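Side-chain contacts in Two-component system sensor histidine kinase (Bacteroides thetaiotaomicron, PDB 3OTT), which is a putative saccharide-sensing receptor whose propeller-bearing extracellular part, the piece in this model, probably controls a histidine kinase joined to a DNA-binding transcription regulator: residues B[17-22]-B[42-47]; B[165-170]-B[180-185]; B[385-390]-B[448-453]; B[580-583]-B[588-591]. One frame throughout, in Å; residues are numbered along the deposited sequence.

Contact 1: residues B[17-22]-B[42-47]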
loop_
_atom_site.group_PDB
_atom_site.type_symbol
_atom_site.label_atom_id
_atom_site.label_comp_id
_atom_site.label_asym_id
_atom_site.label_seq_id
_atom_site.Cartn_x
_atom_site.Cartn_y
_atom_site.Cartn_z
ATOM N N LEU B 17 -21.766 24.445 -21.531
ATOM C CA LEU B 17 -21.078 25.449 -20.771
ATOM C C LEU B 17 -21.634 26.822 -21.108
ATOM O O LEU B 17 -22.140 27.041 -22.206
ATOM C CB LEU B 17 -19.576 25.415 -21.086
ATOM C CG LEU B 17 -18.874 24.077 -20.871
ATOM C CD1 LEU B 17 -17.470 24.131 -21.431
ATOM C CD2 LEU B 17 -18.878 23.647 -19.410
ATOM N N GLY B 18 -21.500 27.766 -20.185
ATOM C CA GLY B 18 -21.912 29.142 -20.481
ATOM C C GLY B 18 -20.830 29.864 -21.260
ATOM O O GLY B 18 -19.913 29.224 -21.785
ATOM N N ALA B 19 -20.948 31.183 -21.337
ATOM C CA ALA B 19 -19.928 32.055 -21.895
ATOM C C ALA B 19 -19.459 31.730 -23.336
ATOM O O ALA B 19 -18.268 31.915 -23.638
ATOM C CB ALA B 19 -18.702 32.126 -20.910
ATOM N N GLU B 20 -20.368 31.253 -24.198
ATOM C CA GLU B 20 -20.043 30.764 -25.567
ATOM C C GLU B 20 -18.918 29.698 -25.724
ATOM O O GLU B 20 -18.481 29.387 -26.850
ATOM C CB GLU B 20 -19.814 31.900 -26.579
ATOM C CG GLU B 20 -19.934 31.410 -28.092
ATOM C CD GLU B 20 -21.278 31.789 -28.818
ATOM O OE1 GLU B 20 -22.001 32.738 -28.390
ATOM O OE2 GLU B 20 -21.597 31.135 -29.850
ATOM N N ALA B 21 -18.473 29.140 -24.612
ATOM C CA ALA B 21 -17.573 28.026 -24.673
ATOM C C ALA B 21 -18.406 26.847 -25.211
ATOM O O ALA B 21 -19.551 26.683 -24.856
ATOM C CB ALA B 21 -17.051 27.741 -23.309
ATOM N N SER B 22 -17.879 26.048 -26.100
ATOM C CA SER B 22 -18.633 24.872 -26.486
ATOM C C SER B 22 -17.719 23.699 -26.717
ATOM O O SER B 22 -18.196 22.575 -26.666
ATOM C CB SER B 22 -19.537 25.141 -27.679
ATOM O OG SER B 22 -18.803 25.666 -28.763
ATOM N N GLY B 42 -11.626 28.950 -21.714
ATOM C CA GLY B 42 -10.949 29.008 -20.434
ATOM C C GLY B 42 -11.452 27.944 -19.513
ATOM O O GLY B 42 -12.145 27.011 -19.937
ATOM N N LEU B 43 -11.157 28.102 -18.242
ATOM C CA LEU B 43 -11.323 27.024 -17.290
ATOM C C LEU B 43 -12.711 27.098 -16.638
ATOM O O LEU B 43 -13.127 28.186 -16.274
ATOM C CB LEU B 43 -10.211 27.150 -16.235
ATOM C CG LEU B 43 -10.375 26.294 -14.956
ATOM C CD1 LEU B 43 -10.103 24.823 -15.313
ATOM C CD2 LEU B 43 -9.499 26.749 -13.778
ATOM N N PHE B 44 -13.418 25.961 -16.506
ATOM C CA PHE B 44 -14.700 25.848 -15.778
ATOM C C PHE B 44 -14.606 24.764 -14.675
ATOM O O PHE B 44 -13.668 23.913 -14.696
ATOM C CB PHE B 44 -15.881 25.418 -16.687
ATOM C CG PHE B 44 -16.416 26.510 -17.615
ATOM C CD1 PHE B 44 -15.758 26.803 -18.801
ATOM C CD2 PHE B 44 -17.616 27.166 -17.326
ATOM C CE1 PHE B 44 -16.237 27.752 -19.658
ATOM C CE2 PHE B 44 -18.134 28.149 -18.190
ATOM C CZ PHE B 44 -17.428 28.431 -19.365
ATOM N N SER B 45 -15.614 24.760 -13.774
ATOM C CA SER B 45 -15.827 23.670 -12.858
ATOM C C SER B 45 -17.269 23.248 -12.926
ATOM O O SER B 45 -18.132 24.014 -13.328
ATOM C CB SER B 45 -15.476 24.097 -11.431
ATOM O OG SER B 45 -16.283 25.235 -10.985
ATOM N N TYR B 46 -17.540 22.027 -12.481
ATOM C CA TYR B 46 -18.883 21.487 -12.518
ATOM C C TYR B 46 -19.113 20.737 -11.237
ATOM O O TYR B 46 -18.339 19.817 -10.910
ATOM C CB TYR B 46 -19.059 20.531 -13.684
ATOM C CG TYR B 46 -20.451 19.927 -13.787
ATOM C CD1 TYR B 46 -21.576 20.730 -13.866
ATOM C CD2 TYR B 46 -20.626 18.561 -13.834
ATOM C CE1 TYR B 46 -22.816 20.208 -13.993
ATOM C CE2 TYR B 46 -21.866 18.020 -13.942
ATOM C CZ TYR B 46 -22.966 18.837 -14.030
ATOM O OH TYR B 46 -24.233 18.278 -14.152
ATOM N N ASP B 47 -20.162 21.095 -10.509
ATOM C CA ASP B 47 -20.368 20.452 -9.209
ATOM C C ASP B 47 -21.506 19.447 -9.230
ATOM O O ASP B 47 -21.971 19.025 -8.165
ATOM C CB ASP B 47 -20.657 21.516 -8.132
ATOM C CG ASP B 47 -21.972 22.297 -8.390
ATOM O OD1 ASP B 47 -22.691 21.956 -9.374
ATOM O OD2 ASP B 47 -22.303 23.216 -7.577
#
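Phe-44 and Leu-17 meet because each turns its CG anti to its own carbonyl carbon and beside the backbone N, with chi1 of -75° for the phenylalanine and -56° for the leucine. These rotations send the Phe-44 ring from strand 42-46 towards the loop 17-22 and lay the leucine over one of its faces. Leu-17 CB stands 4.2 Å from the ring centroid and only 16° off the normal, a CH-pi contact displaced towards the CZ end. The two methyls follow the same ring further in, Leu-17 CD1 lying 4.1 Å from Phe-44 CD1.

The loop then bends round the far end of the ring. Gly-18 to Ala-21 form a type I' turn, closed by a bond of 3.2 Å from Ala-21 N to Gly-18 O. That same carbonyl oxygen approaches the ring obliquely, Gly-18 O to Phe-44 CZ being 3.6 Å. Ala-19 CB comes to the ring edge, near its plane, while Ala-21 CB arrives obliquely, 3.7 Å from Phe-44 CE1. With an alanine in place of Phe-44, the turn would probably lose the surface it wraps, leaving a gap between Leu-17, Ala-19 and Ala-21.

The contact, apolar apart from the Gly-18 carbonyl, lies in a propeller blade made of strands 24-29, 35-39, 42-46 and 51-53. The loop links strand 13-15, which belongs to the adjacent sheet with 300-303, to the first strand of this blade. Ser-39 of strand 35-39 and Gln-53 of strand 51-53 also touch Phe-44, and Phe-55 meets its ring steeply.

Contact 2: residues B[165-170]-B[180-185]; sequences NGLCRY and IPLPVH
Leu-167 and Ile-180 lie side by side and point the same way from neighbouring chain segments. The leucine carries CG anti to its backbone N (chi1 -176°), which brings CD2 alongside the isoleucine, 3.9 Å from Ile-180 CD1 and 4.0 Å from Ile-180 CB. Ile-180 places its longer branch, CG1, anti to the carbonyl carbon (chi1 -64°), and the CD1 methyl at its end fits between the leucine and the start of the next side chain but one: Arg-169 CB is 4.1 Å from Ile-180 CD1. Beyond that point the arginine bends at chi3; its NH2 forms a salt bridge with Glu-178, and NH1 is hydrogen-bonded to Tyr-160 OH. Leu-182, two residues on, adds a lighter touch, its CD1 lying 4.3 Å from Leu-167 CB.

Beneath the side chains, Ile-180 N gives a hydrogen bond of 2.8 Å to Leu-167 O. In the return direction a water stands in for the direct bond, accepting from Leu-167 N at 2.8 Å and donating to Ile-180 O at 2.6 Å. The chemistry is therefore divided: aliphatic groups pack on one side, while direct and water-bridged bonds satisfy the backbone beside the outer strand of this propeller blade.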
loop_
_atom_site.group_PDB
_atom_site.type_symbol
_atom_site.label_atom_id
_atom_site.label_comp_id
_atom_site.label_asym_id
_atom_site.label_seq_id
_atom_site.Cartn_x
_atom_site.Cartn_y
_atom_site.Cartn_z
ATOM N N ASN B 165 5.509 13.201 -36.422
ATOM C CA ASN B 165 6.002 12.107 -37.236
ATOM C C ASN B 165 6.429 10.897 -36.399
ATOM O O ASN B 165 7.586 10.443 -36.444
ATOM C CB ASN B 165 7.114 12.569 -38.230
ATOM C CG ASN B 165 7.463 11.472 -39.277
ATOM O OD1 ASN B 165 6.578 10.734 -39.772
ATOM N ND2 ASN B 165 8.750 11.356 -39.593
ATOM N N GLY B 166 5.501 10.353 -35.640
ATOM C CA GLY B 166 5.755 9.028 -35.051
ATOM C C GLY B 166 6.018 8.979 -33.557
ATOM O O GLY B 166 5.969 10.004 -32.843
ATOM N N LEU B 167 6.312 7.769 -33.094
ATOM C CA LEU B 167 6.447 7.475 -31.692
ATOM C C LEU B 167 7.883 7.164 -31.337
ATOM O O LEU B 167 8.599 6.471 -32.070
ATOM C CB LEU B 167 5.598 6.270 -31.376
ATOM C CG LEU B 167 5.502 5.808 -29.923
ATOM C CD1 LEU B 167 4.730 6.779 -29.046
ATOM C CD2 LEU B 167 4.866 4.428 -29.937
ATOM N N CYS B 168 8.290 7.637 -30.179
ATOM C CA CYS B 168 9.567 7.336 -29.686
ATOM C C CYS B 168 9.497 7.235 -28.175
ATOM O O CYS B 168 8.470 7.526 -27.560
ATOM C CB CYS B 168 10.522 8.402 -30.140
ATOM S SG CYS B 168 10.301 9.982 -29.387
ATOM N N ARG B 169 10.608 6.824 -27.589
ATOM C CA ARG B 169 10.687 6.520 -26.190
ATOM C C ARG B 169 11.959 7.081 -25.590
ATOM O O ARG B 169 13.048 6.823 -26.091
ATOM C CB ARG B 169 10.661 5.010 -25.979
ATOM C CG ARG B 169 10.842 4.653 -24.520
ATOM C CD ARG B 169 10.657 3.173 -24.245
ATOM N NE ARG B 169 11.497 2.307 -25.064
ATOM C CZ ARG B 169 11.219 1.029 -25.308
ATOM N NH1 ARG B 169 10.121 0.463 -24.800
ATOM N NH2 ARG B 169 12.025 0.330 -26.079
ATOM N N TYR B 170 11.852 7.794 -24.475
ATOM C CA TYR B 170 13.064 8.370 -23.874
ATOM C C TYR B 170 14.079 7.348 -23.349
ATOM O O TYR B 170 13.710 6.354 -22.705
ATOM C CB TYR B 170 12.662 9.243 -22.724
ATOM C CG TYR B 170 13.748 10.064 -22.128
ATOM C CD1 TYR B 170 14.623 10.800 -22.920
ATOM C CD2 TYR B 170 13.872 10.131 -20.755
ATOM C CE1 TYR B 170 15.614 11.593 -22.317
ATOM C CE2 TYR B 170 14.811 10.933 -20.153
ATOM C CZ TYR B 170 15.685 11.653 -20.915
ATOM O OH TYR B 170 16.634 12.435 -20.269
ATOM N N ILE B 180 9.979 4.106 -32.415
ATOM C CA ILE B 180 9.198 2.864 -32.432
ATOM C C ILE B 180 8.342 2.906 -33.682
ATOM O O ILE B 180 7.342 3.617 -33.725
ATOM C CB ILE B 180 8.266 2.666 -31.199
ATOM C CG1 ILE B 180 9.069 2.554 -29.939
ATOM C CG2 ILE B 180 7.412 1.402 -31.343
ATOM C CD1 ILE B 180 8.277 3.043 -28.732
ATOM N N PRO B 181 8.756 2.165 -34.714
ATOM C CA PRO B 181 8.139 2.205 -36.033
ATOM C C PRO B 181 6.759 1.599 -35.987
ATOM O O PRO B 181 6.564 0.617 -35.291
ATOM C CB PRO B 181 9.072 1.298 -36.898
ATOM C CG PRO B 181 10.404 1.197 -36.109
ATOM C CD PRO B 181 9.907 1.231 -34.658
ATOM N N LEU B 182 5.818 2.151 -36.737
ATOM C CA LEU B 182 4.439 1.706 -36.635
ATOM C C LEU B 182 4.030 1.149 -37.981
ATOM O O LEU B 182 4.132 1.816 -39.003
ATOM C CB LEU B 182 3.514 2.841 -36.168
ATOM C CG LEU B 182 3.783 3.445 -34.768
ATOM C CD1 LEU B 182 3.116 4.805 -34.634
ATOM C CD2 LEU B 182 3.314 2.596 -33.600
ATOM N N PRO B 183 3.605 -0.097 -37.995
ATOM C CA PRO B 183 3.390 -0.835 -39.271
ATOM C C PRO B 183 2.068 -0.424 -39.925
ATOM O O PRO B 183 0.984 -0.520 -39.336
ATOM C CB PRO B 183 3.365 -2.327 -38.828
ATOM C CG PRO B 183 2.859 -2.289 -37.394
ATOM C CD PRO B 183 3.549 -0.985 -36.825
ATOM N N VAL B 184 2.172 0.052 -41.146
ATOM C CA VAL B 184 1.046 0.656 -41.823
ATOM C C VAL B 184 0.998 0.078 -43.251
ATOM O O VAL B 184 2.015 -0.425 -43.735
ATOM C CB VAL B 184 1.201 2.230 -41.817
ATOM C CG1 VAL B 184 0.351 2.850 -42.884
ATOM C CG2 VAL B 184 0.858 2.807 -40.437
ATOM N N HIS B 185 -0.169 0.167 -43.891
ATOM C CA HIS B 185 -0.326 -0.220 -45.300
ATOM C C HIS B 185 0.461 0.582 -46.388
ATOM O O HIS B 185 0.889 -0.017 -47.358
ATOM C CB HIS B 185 -1.804 -0.403 -45.696
ATOM C CG HIS B 185 -1.980 -1.201 -46.965
ATOM N ND1 HIS B 185 -2.659 -0.723 -48.065
ATOM C CD2 HIS B 185 -1.485 -2.411 -47.331
ATOM C CE1 HIS B 185 -2.613 -1.621 -49.033
ATOM N NE2 HIS B 185 -1.902 -2.650 -48.613
HETATM O O HOH W 1 6.434 5.723 -34.995
#

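Contact 3: residues B[385-390]-B[448-453]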
loop_
_atom_site.group_PDB
_atom_site.type_symbol
_atom_site.label_atom_id
_atom_site.label_comp_id
_atom_site.label_asym_id
_atom_site.label_seq_id
_atom_site.Cartn_x
_atom_site.Cartn_y
_atom_site.Cartn_z
ATOM N N GLN B 385 -20.213 -7.185 26.201
ATOM C CA GLN B 385 -18.809 -7.517 26.077
ATOM C C GLN B 385 -18.603 -8.229 24.707
ATOM O O GLN B 385 -19.387 -9.090 24.299
ATOM C CB GLN B 385 -18.380 -8.425 27.226
ATOM C CG GLN B 385 -18.464 -7.853 28.680
ATOM C CD GLN B 385 -17.346 -6.877 28.964
ATOM O OE1 GLN B 385 -16.161 -7.189 28.778
ATOM N NE2 GLN B 385 -17.711 -5.668 29.375
ATOM N N LEU B 386 -17.511 -7.885 24.034
ATOM C CA LEU B 386 -17.234 -8.365 22.710
ATOM C C LEU B 386 -16.366 -9.659 22.806
ATOM O O LEU B 386 -15.275 -9.606 23.363
ATOM C CB LEU B 386 -16.481 -7.270 21.960
ATOM C CG LEU B 386 -16.438 -7.345 20.415
ATOM C CD1 LEU B 386 -15.449 -8.302 19.949
ATOM C CD2 LEU B 386 -17.787 -7.695 19.800
ATOM N N TRP B 387 -16.866 -10.777 22.283
ATOM C CA TRP B 387 -16.089 -12.005 22.241
ATOM C C TRP B 387 -15.715 -12.471 20.799
ATOM O O TRP B 387 -16.483 -12.261 19.869
ATOM C CB TRP B 387 -16.834 -13.130 22.895
ATOM C CG TRP B 387 -17.154 -12.884 24.385
ATOM C CD1 TRP B 387 -18.247 -12.262 24.869
ATOM C CD2 TRP B 387 -16.416 -13.340 25.523
ATOM N NE1 TRP B 387 -18.237 -12.262 26.220
ATOM C CE2 TRP B 387 -17.126 -12.927 26.661
ATOM C CE3 TRP B 387 -15.239 -14.076 25.692
ATOM C CZ2 TRP B 387 -16.699 -13.199 27.944
ATOM C CZ3 TRP B 387 -14.808 -14.349 26.949
ATOM C CH2 TRP B 387 -15.532 -13.909 28.074
ATOM N N ILE B 388 -14.547 -13.100 20.622
ATOM C CA ILE B 388 -14.221 -13.632 19.302
ATOM C C ILE B 388 -13.798 -15.100 19.455
ATOM O O ILE B 388 -13.168 -15.473 20.485
ATOM C CB ILE B 388 -13.174 -12.772 18.525
ATOM C CG1 ILE B 388 -11.917 -12.632 19.355
ATOM C CG2 ILE B 388 -13.721 -11.289 18.170
ATOM C CD1 ILE B 388 -10.677 -12.280 18.487
ATOM N N ALA B 389 -14.168 -15.922 18.474
ATOM C CA ALA B 389 -13.698 -17.280 18.472
ATOM C C ALA B 389 -12.660 -17.362 17.377
ATOM O O ALA B 389 -12.871 -16.819 16.248
ATOM C CB ALA B 389 -14.878 -18.290 18.216
ATOM N N THR B 390 -11.544 -18.023 17.706
ATOM C CA THR B 390 -10.416 -18.152 16.783
ATOM C C THR B 390 -9.746 -19.528 16.890
ATOM O O THR B 390 -10.108 -20.311 17.788
ATOM C CB THR B 390 -9.291 -17.083 17.051
ATOM O OG1 THR B 390 -8.455 -17.508 18.122
ATOM C CG2 THR B 390 -9.815 -15.648 17.276
ATOM N N LYS B 448 -17.057 -16.126 36.330
ATOM C CA LYS B 448 -15.897 -16.818 36.856
ATOM C C LYS B 448 -14.773 -16.900 35.809
ATOM O O LYS B 448 -13.612 -16.675 36.099
ATOM C CB LYS B 448 -16.297 -18.184 37.462
ATOM C CG LYS B 448 -16.617 -18.051 38.919
ATOM C CD LYS B 448 -17.550 -19.113 39.455
ATOM C CE LYS B 448 -16.925 -20.514 39.419
ATOM N NZ LYS B 448 -17.425 -21.260 40.617
ATOM N N LEU B 449 -15.103 -17.151 34.557
ATOM C CA LEU B 449 -14.018 -17.124 33.601
ATOM C C LEU B 449 -13.346 -15.730 33.589
ATOM O O LEU B 449 -12.106 -15.636 33.680
ATOM C CB LEU B 449 -14.522 -17.506 32.216
ATOM C CG LEU B 449 -13.523 -17.420 31.085
ATOM C CD1 LEU B 449 -12.479 -18.511 31.234
ATOM C CD2 LEU B 449 -14.267 -17.471 29.745
ATOM N N MET B 450 -14.149 -14.661 33.486
ATOM C CA MET B 450 -13.608 -13.288 33.420
ATOM C C MET B 450 -12.736 -12.928 34.614
ATOM O O MET B 450 -11.732 -12.175 34.487
ATOM C CB MET B 450 -14.737 -12.263 33.284
ATOM C CG MET B 450 -15.291 -12.204 31.882
ATOM S SD MET B 450 -16.759 -11.208 31.622
ATOM C CE MET B 450 -16.338 -9.594 32.297
ATOM N N GLN B 451 -13.095 -13.487 35.768
ATOM C CA GLN B 451 -12.369 -13.173 36.984
ATOM C C GLN B 451 -11.226 -14.137 37.243
ATOM O O GLN B 451 -10.388 -13.868 38.072
ATOM C CB GLN B 451 -13.314 -13.049 38.208
ATOM C CG GLN B 451 -14.517 -12.138 37.974
ATOM C CD GLN B 451 -14.181 -10.628 37.913
ATOM O OE1 GLN B 451 -13.852 -10.006 38.949
ATOM N NE2 GLN B 451 -14.319 -10.023 36.716
ATOM N N SER B 452 -11.179 -15.245 36.526
ATOM C CA SER B 452 -10.107 -16.225 36.735
ATOM C C SER B 452 -8.677 -15.709 36.516
ATOM O O SER B 452 -8.391 -14.872 35.677
ATOM C CB SER B 452 -10.292 -17.488 35.885
ATOM O OG SER B 452 -9.154 -18.341 36.052
ATOM N N THR B 453 -7.773 -16.276 37.282
ATOM C CA THR B 453 -6.406 -15.825 37.256
ATOM C C THR B 453 -5.503 -17.038 36.988
ATOM O O THR B 453 -4.297 -16.916 36.856
ATOM C CB THR B 453 -6.091 -15.048 38.551
ATOM O OG1 THR B 453 -4.892 -14.315 38.360
ATOM C CG2 THR B 453 -5.973 -15.964 39.800
#
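Met-450 and Trp-387 carry most of this contact, with Gln-385 third. The tryptophan projects from strand 386-390 towards the short helix 446-451, and the far corner of its six-membered ring does the touching. Met-450 crosses that corner obliquely: its CG lies 4.2 Å from Trp-387 CH2, and its SD is 4.2 Å from Trp-387 CZ2. The sulfur stands 5.5 Å from the centroid of the six-membered ring and 72° off the normal, a Met-aromatic contact made from an oblique direction.

The methionine chain runs straight through chi2 and then bends at chi3 (53°), which carries CE beyond the indole towards Gln-385. There Met-450 CE comes 4.3 Å from Gln-385 OE1, a loose van der Waals approach. The amide oxygen has its polar partner elsewhere, in Arg-396 of the adjacent strand 393-398, which the side chains of Trp-387 and Met-450 also touch.

Leu-449, one residue earlier on the helix, slides past the tryptophan in the opposite direction, and its CD2 methyl reaches Trp-387 CH2 at 4.1 Å. The pyrrole part of the indole is tied down, since NE1 donates to Asp-381, the residue that also accepts from the backbone N of Gln-385. A hydrogen-bonded NE1 limits how far the ring can turn, so the helix meets an indole in a defined pose.

Tyr-407 of strand 403-410 touches Leu-449 and Met-450 as well. In this beta-propeller the strands 386-390 and 441-445 belong to successive four-stranded blades, and the helix, inserted between strands 441-445 and 457-463 of the later one, packs back on the earlier: an inter-blade contact.

Contact 4: residues B[580-583]-B[588-591]; sequences WIID and DARQ
Three backbone hydrogen bonds join Trp-580 to Asp-583 with Asp-588 to Gln-591 as an antiparallel hairpin. Ile-581 and Arg-590 form the hydrogen-bonded pair: Ile-581 N gives a nearly straight bond (174°) of 3.0 Å to Arg-590 O, and Arg-590 N returns one of 2.8 Å to Ile-581 O. Nearer the turn, Asp-583 N binds Asp-588 O at 3.0 Å, an oxygen that Ile-582 CA approaches at 3.2 Å.

On the face bearing Trp-580, Ile-582, Ala-589 and Gln-591, the indole lies against the opposite strand. Gln-591 CB sits 3.6 Å from the centroid of the Trp-580 six-membered ring, almost on the normal, a CH-pi contact. The glutamine chain runs on extended, its amide plane 15° from the ring. Trp-580 NE1 is buried here without a hydrogen-bond partner. Ala-589 CB touches both Trp-580 CE3 at 4.0 Å and Ile-582 CG1 at 3.9 Å. Replacing Trp-580 by a serine is likely to leave Gln-591 without its aromatic support and bare one side of Ala-589.

Phe-553 packs on this face too, meeting the Trp-580 ring and touching Ala-589. Strand 589-591 is the outermost of its four-stranded propeller blade, and strand 578-583 pairs on its other side with strand 570-575.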
loop_
_atom_site.group_PDB
_atom_site.type_symbol
_atom_site.label_atom_id
_atom_site.label_comp_id
_atom_site.label_asym_id
_atom_site.label_seq_id
_atom_site.Cartn_x
_atom_site.Cartn_y
_atom_site.Cartn_z
ATOM N N TRP B 580 -28.467 -15.953 -3.625
ATOM C CA TRP B 580 -29.920 -16.195 -3.626
ATOM C C TRP B 580 -30.603 -15.505 -2.453
ATOM O O TRP B 580 -30.088 -15.510 -1.348
ATOM C CB TRP B 580 -30.215 -17.706 -3.570
ATOM C CG TRP B 580 -29.657 -18.413 -4.758
ATOM C CD1 TRP B 580 -28.332 -18.640 -5.040
ATOM C CD2 TRP B 580 -30.397 -18.919 -5.869
ATOM N NE1 TRP B 580 -28.209 -19.259 -6.252
ATOM C CE2 TRP B 580 -29.462 -19.456 -6.778
ATOM C CE3 TRP B 580 -31.761 -18.973 -6.179
ATOM C CZ2 TRP B 580 -29.846 -20.061 -7.965
ATOM C CZ3 TRP B 580 -32.155 -19.562 -7.352
ATOM C CH2 TRP B 580 -31.196 -20.108 -8.239
ATOM N N ILE B 581 -31.765 -14.942 -2.720
ATOM C CA ILE B 581 -32.629 -14.351 -1.733
ATOM C C ILE B 581 -33.937 -15.175 -1.643
ATOM O O ILE B 581 -34.609 -15.395 -2.653
ATOM C CB ILE B 581 -32.981 -12.924 -2.171
ATOM C CG1 ILE B 581 -31.699 -12.089 -2.312
ATOM C CG2 ILE B 581 -34.063 -12.284 -1.216
ATOM C CD1 ILE B 581 -31.970 -10.545 -2.569
ATOM N N ILE B 582 -34.309 -15.575 -0.428
ATOM C CA ILE B 582 -35.409 -16.518 -0.219
ATOM C C ILE B 582 -36.387 -15.909 0.750
ATOM O O ILE B 582 -36.002 -15.482 1.844
ATOM C CB ILE B 582 -34.894 -17.841 0.412
ATOM C CG1 ILE B 582 -33.822 -18.490 -0.472
ATOM C CG2 ILE B 582 -36.019 -18.817 0.722
ATOM C CD1 ILE B 582 -33.012 -19.566 0.312
ATOM N N ASP B 583 -37.658 -15.918 0.383
ATOM C CA ASP B 583 -38.653 -15.276 1.223
ATOM C C ASP B 583 -38.914 -16.160 2.422
ATOM O O ASP B 583 -39.118 -17.345 2.266
ATOM C CB ASP B 583 -39.953 -15.038 0.452
ATOM C CG ASP B 583 -41.085 -14.534 1.365
ATOM O OD1 ASP B 583 -41.689 -15.331 2.126
ATOM O OD2 ASP B 583 -41.347 -13.319 1.338
ATOM N N ASP B 588 -39.987 -19.141 -1.705
ATOM C CA ASP B 588 -39.567 -18.711 -3.037
ATOM C C ASP B 588 -38.092 -18.230 -3.024
ATOM O O ASP B 588 -37.752 -17.266 -2.332
ATOM C CB ASP B 588 -40.455 -17.538 -3.594
ATOM C CG ASP B 588 -41.900 -17.952 -3.926
ATOM O OD1 ASP B 588 -42.221 -19.176 -4.011
ATOM O OD2 ASP B 588 -42.740 -17.024 -4.130
ATOM N N ALA B 589 -37.250 -18.889 -3.812
ATOM C CA ALA B 589 -35.838 -18.530 -3.955
ATOM C C ALA B 589 -35.603 -17.738 -5.224
ATOM O O ALA B 589 -36.070 -18.141 -6.268
ATOM C CB ALA B 589 -34.994 -19.776 -3.988
ATOM N N ARG B 590 -34.884 -16.628 -5.154
ATOM C CA ARG B 590 -34.592 -15.879 -6.381
ATOM C C ARG B 590 -33.117 -15.590 -6.540
ATOM O O ARG B 590 -32.514 -15.037 -5.637
ATOM C CB ARG B 590 -35.357 -14.562 -6.387
ATOM C CG ARG B 590 -36.771 -14.697 -6.846
ATOM C CD ARG B 590 -37.363 -13.303 -7.033
ATOM N NE ARG B 590 -38.500 -13.351 -7.949
ATOM C CZ ARG B 590 -39.021 -12.299 -8.568
ATOM N NH1 ARG B 590 -38.519 -11.079 -8.377
ATOM N NH2 ARG B 590 -40.055 -12.473 -9.391
ATOM N N GLN B 591 -32.526 -15.935 -7.679
ATOM C CA GLN B 591 -31.120 -15.572 -7.880
ATOM C C GLN B 591 -30.865 -14.080 -8.213
ATOM O O GLN B 591 -31.581 -13.518 -9.015
ATOM C CB GLN B 591 -30.471 -16.451 -8.942
ATOM C CG GLN B 591 -28.984 -16.177 -9.045
ATOM C CD GLN B 591 -28.293 -17.131 -9.940
ATOM O OE1 GLN B 591 -28.910 -17.709 -10.829
ATOM N NE2 GLN B 591 -27.007 -17.318 -9.723
#

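How the contacts relate
All four contacts lie in beta-propeller blades and follow one another along the chain without interleaving. Contacts 1 and 2 fall in the earlier set of blades, their centres 36 Å apart; contacts 3 and 4 fall in the later set, 38 Å apart. Between the sets the distances grow, to 69 Å between the centres of contacts 2 and 3, which lie on opposite sides of the chain's centre. None touches another. Contacts 2 and 4 each join the outer two strands of a blade, whereas contact 1 packs an entry loop against its blade and contact 3 spans two blades. Together they sample how an extended extracellular sensor is built from repeated four-stranded sheets.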